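Local coordinates for protein ribose transcriptional regulator (Enterococcus faecium DO, PDB 4RK1) that binds ribose in its sugar-binding domain and, as a LacI-family regulator, probably controls transcription by binding DNA as a repressor, at residues Val105-Phe110 with Leu266-Glu271. Numbering follows the deposited sequence.
Sequences VRTDDF and LPVRFE. Unlike the reference sequence in segment 266-271: F270 (reference Leu).
R106 and D108 flank a parallel bridge between T107 and L266, taking L266 N on R106 O (2.7 Å) and offering D108 N weakly to L266 O (3.1 Å). The first bond is short and nearly straight, 164° at the hydrogen, and lies in the plane of the R106 carbonyl; the second is bent to 124°. T107 CA also makes a CA-H...O contact with L266 O at 3.2 Å, so this carbonyl oxygen receives one weak N-H bond and one CA-H contact. T107 and L266 point to the same face of the sheet. On that face L266 CG stands anti to the carbonyl carbon (chi1 -54°), and CD1 runs back to V105 CG1 at 4.0 Å, the two side chains crossing at a slant. Past the bridge V268 turns its methyls to the other backbone: CG2 packs on D108 O at 3.7 Å, CG1 4.2 Å from T107 CB. D108 is the centre of an inverse gamma turn and the N-cap of helix 109-122, its OD1 accepting from R111 N. The R106 side chain leads away from the contact to a salt bridge with E263. Strand 103-107 thus ends beside a break in strand 263-271, which passes on to pair with strand 233-236, consistent with two of the strand connections that cross between the lobes in this periplasmic-binding-protein-like fold. V105 is covered by helix 239-255, L266 touches P238, and the T107 side chain lies about 6 Å from the bound ribose; beyond the turn, D109 forms a salt bridge through OD1 with R143, a ribose-pocket residue on helix 138-153.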
loop_
_atom_site.group_PDB
_atom_site.type_symbol
_atom_site.label_atom_id
_atom_site.label_comp_id
_atom_site.label_asym_id
_atom_site.label_seq_id
_atom_site.Cartn_x
_atom_site.Cartn_y
_atom_site.Cartn_z
ATOM N N VAL B 105 16.863 -0.058 14.714
ATOM C CA VAL B 105 15.823 -0.984 15.167
ATOM C C VAL B 105 15.743 -2.097 14.147
ATOM O O VAL B 105 15.667 -1.836 12.950
ATOM C CB VAL B 105 14.409 -0.378 15.206
ATOM C CG1 VAL B 105 13.505 -1.268 16.062
ATOM C CG2 VAL B 105 14.435 1.040 15.708
ATOM N N ARG B 106 15.730 -3.333 14.626
ATOM C CA ARG B 106 15.689 -4.488 13.756
ATOM C C ARG B 106 14.717 -5.509 14.297
ATOM O O ARG B 106 14.361 -5.474 15.465
ATOM C CB ARG B 106 17.089 -5.085 13.640
ATOM C CG ARG B 106 18.109 -4.026 13.269
ATOM C CD ARG B 106 19.169 -4.542 12.352
ATOM N NE ARG B 106 20.112 -3.492 11.996
ATOM C CZ ARG B 106 20.125 -2.804 10.857
ATOM N NH1 ARG B 106 19.217 -3.011 9.909
ATOM N NH2 ARG B 106 21.065 -1.888 10.665
ATOM N N THR B 107 14.271 -6.405 13.433
ATOM C CA THR B 107 13.462 -7.515 13.876
ATOM C C THR B 107 14.286 -8.780 13.676
ATOM O O THR B 107 15.292 -8.754 12.984
ATOM C CB THR B 107 12.134 -7.572 13.127
ATOM O OG1 THR B 107 12.381 -7.757 11.730
ATOM C CG2 THR B 107 11.360 -6.276 13.338
ATOM N N ASP B 108 13.855 -9.883 14.273
ATOM C CA ASP B 108 14.664 -11.106 14.296
ATOM C C ASP B 108 14.427 -11.964 13.056
ATOM O O ASP B 108 13.702 -12.963 13.093
ATOM C CB ASP B 108 14.369 -11.912 15.574
ATOM C CG ASP B 108 15.491 -12.877 15.928
ATOM O OD1 ASP B 108 16.282 -13.292 15.031
ATOM O OD2 ASP B 108 15.576 -13.228 17.122
ATOM N N ASP B 109 15.070 -11.564 11.965
ATOM C CA ASP B 109 14.940 -12.229 10.676
ATOM C C ASP B 109 15.374 -13.693 10.687
ATOM O O ASP B 109 14.686 -14.546 10.116
ATOM C CB ASP B 109 15.762 -11.468 9.631
ATOM C CG ASP B 109 15.205 -10.078 9.373
ATOM O OD1 ASP B 109 14.089 -10.000 8.836
ATOM O OD2 ASP B 109 15.868 -9.082 9.726
ATOM N N PHE B 110 16.526 -13.977 11.295
ATOM C CA PHE B 110 17.036 -15.365 11.365
ATOM C C PHE B 110 16.002 -16.265 12.050
ATOM O O PHE B 110 15.624 -17.332 11.535
ATOM C CB PHE B 110 18.375 -15.413 12.112
ATOM C CG PHE B 110 19.033 -16.774 12.102
ATOM C CD1 PHE B 110 18.714 -17.718 13.069
ATOM C CD2 PHE B 110 19.974 -17.102 11.137
ATOM C CE1 PHE B 110 19.313 -18.973 13.064
ATOM C CE2 PHE B 110 20.589 -18.352 11.134
ATOM C CZ PHE B 110 20.247 -19.289 12.095
ATOM N N LEU B 266 13.453 -6.374 17.863
ATOM C CA LEU B 266 12.091 -6.754 18.211
ATOM C C LEU B 266 11.843 -8.172 17.714
ATOM O O LEU B 266 12.402 -8.581 16.689
ATOM C CB LEU B 266 11.084 -5.788 17.589
ATOM C CG LEU B 266 11.291 -4.302 17.883
ATOM C CD1 LEU B 266 10.288 -3.480 17.093
ATOM C CD2 LEU B 266 11.169 -4.002 19.367
ATOM N N PRO B 267 11.022 -8.933 18.449
ATOM C CA PRO B 267 10.786 -10.306 18.086
ATOM C C PRO B 267 9.773 -10.425 16.967
ATOM O O PRO B 267 8.974 -9.524 16.741
ATOM C CB PRO B 267 10.209 -10.906 19.379
ATOM C CG PRO B 267 9.455 -9.771 19.976
ATOM C CD PRO B 267 10.341 -8.582 19.717
ATOM N N VAL B 268 9.810 -11.555 16.285
ATOM C CA VAL B 268 8.793 -11.908 15.303
ATOM C C VAL B 268 7.943 -12.979 15.944
ATOM O O VAL B 268 8.250 -13.438 17.044
ATOM C CB VAL B 268 9.412 -12.413 13.987
ATOM C CG1 VAL B 268 10.239 -11.312 13.346
ATOM C CG2 VAL B 268 10.256 -13.662 14.208
ATOM N N ARG B 269 6.881 -13.389 15.266
ATOM C CA ARG B 269 6.132 -14.552 15.723
ATOM C C ARG B 269 5.365 -15.226 14.628
ATOM O O ARG B 269 5.003 -14.630 13.623
ATOM C CB ARG B 269 5.166 -14.198 16.842
ATOM C CG ARG B 269 4.069 -13.229 16.475
ATOM C CD ARG B 269 3.447 -12.615 17.727
ATOM N NE ARG B 269 4.449 -11.892 18.519
ATOM C CZ ARG B 269 5.061 -12.346 19.618
ATOM N NH1 ARG B 269 5.968 -11.585 20.221
ATOM N NH2 ARG B 269 4.790 -13.549 20.125
ATOM N N PHE B 270 5.099 -16.491 14.869
ATOM C CA PHE B 270 4.461 -17.324 13.897
ATOM C C PHE B 270 2.973 -17.062 13.944
ATOM O O PHE B 270 2.385 -17.032 15.024
ATOM C CB PHE B 270 4.744 -18.775 14.223
ATOM C CG PHE B 270 4.223 -19.700 13.195
ATOM C CD1 PHE B 270 4.873 -19.827 11.988
ATOM C CD2 PHE B 270 3.058 -20.402 13.410
ATOM C CE1 PHE B 270 4.380 -20.661 11.021
ATOM C CE2 PHE B 270 2.570 -21.247 12.447
ATOM C CZ PHE B 270 3.230 -21.372 11.252
ATOM N N GLU B 271 2.370 -16.824 12.784
ATOM C CA GLU B 271 0.918 -16.605 12.701
ATOM C C GLU B 271 0.317 -17.739 11.899
ATOM O O GLU B 271 0.389 -17.752 10.667
ATOM C CB GLU B 271 0.583 -15.255 12.053
ATOM C CG GLU B 271 1.047 -14.035 12.816
ATOM C CD GLU B 271 0.357 -13.860 14.159
ATOM O OE1 GLU B 271 -0.734 -14.423 14.351
ATOM O OE2 GLU B 271 0.907 -13.155 15.031
#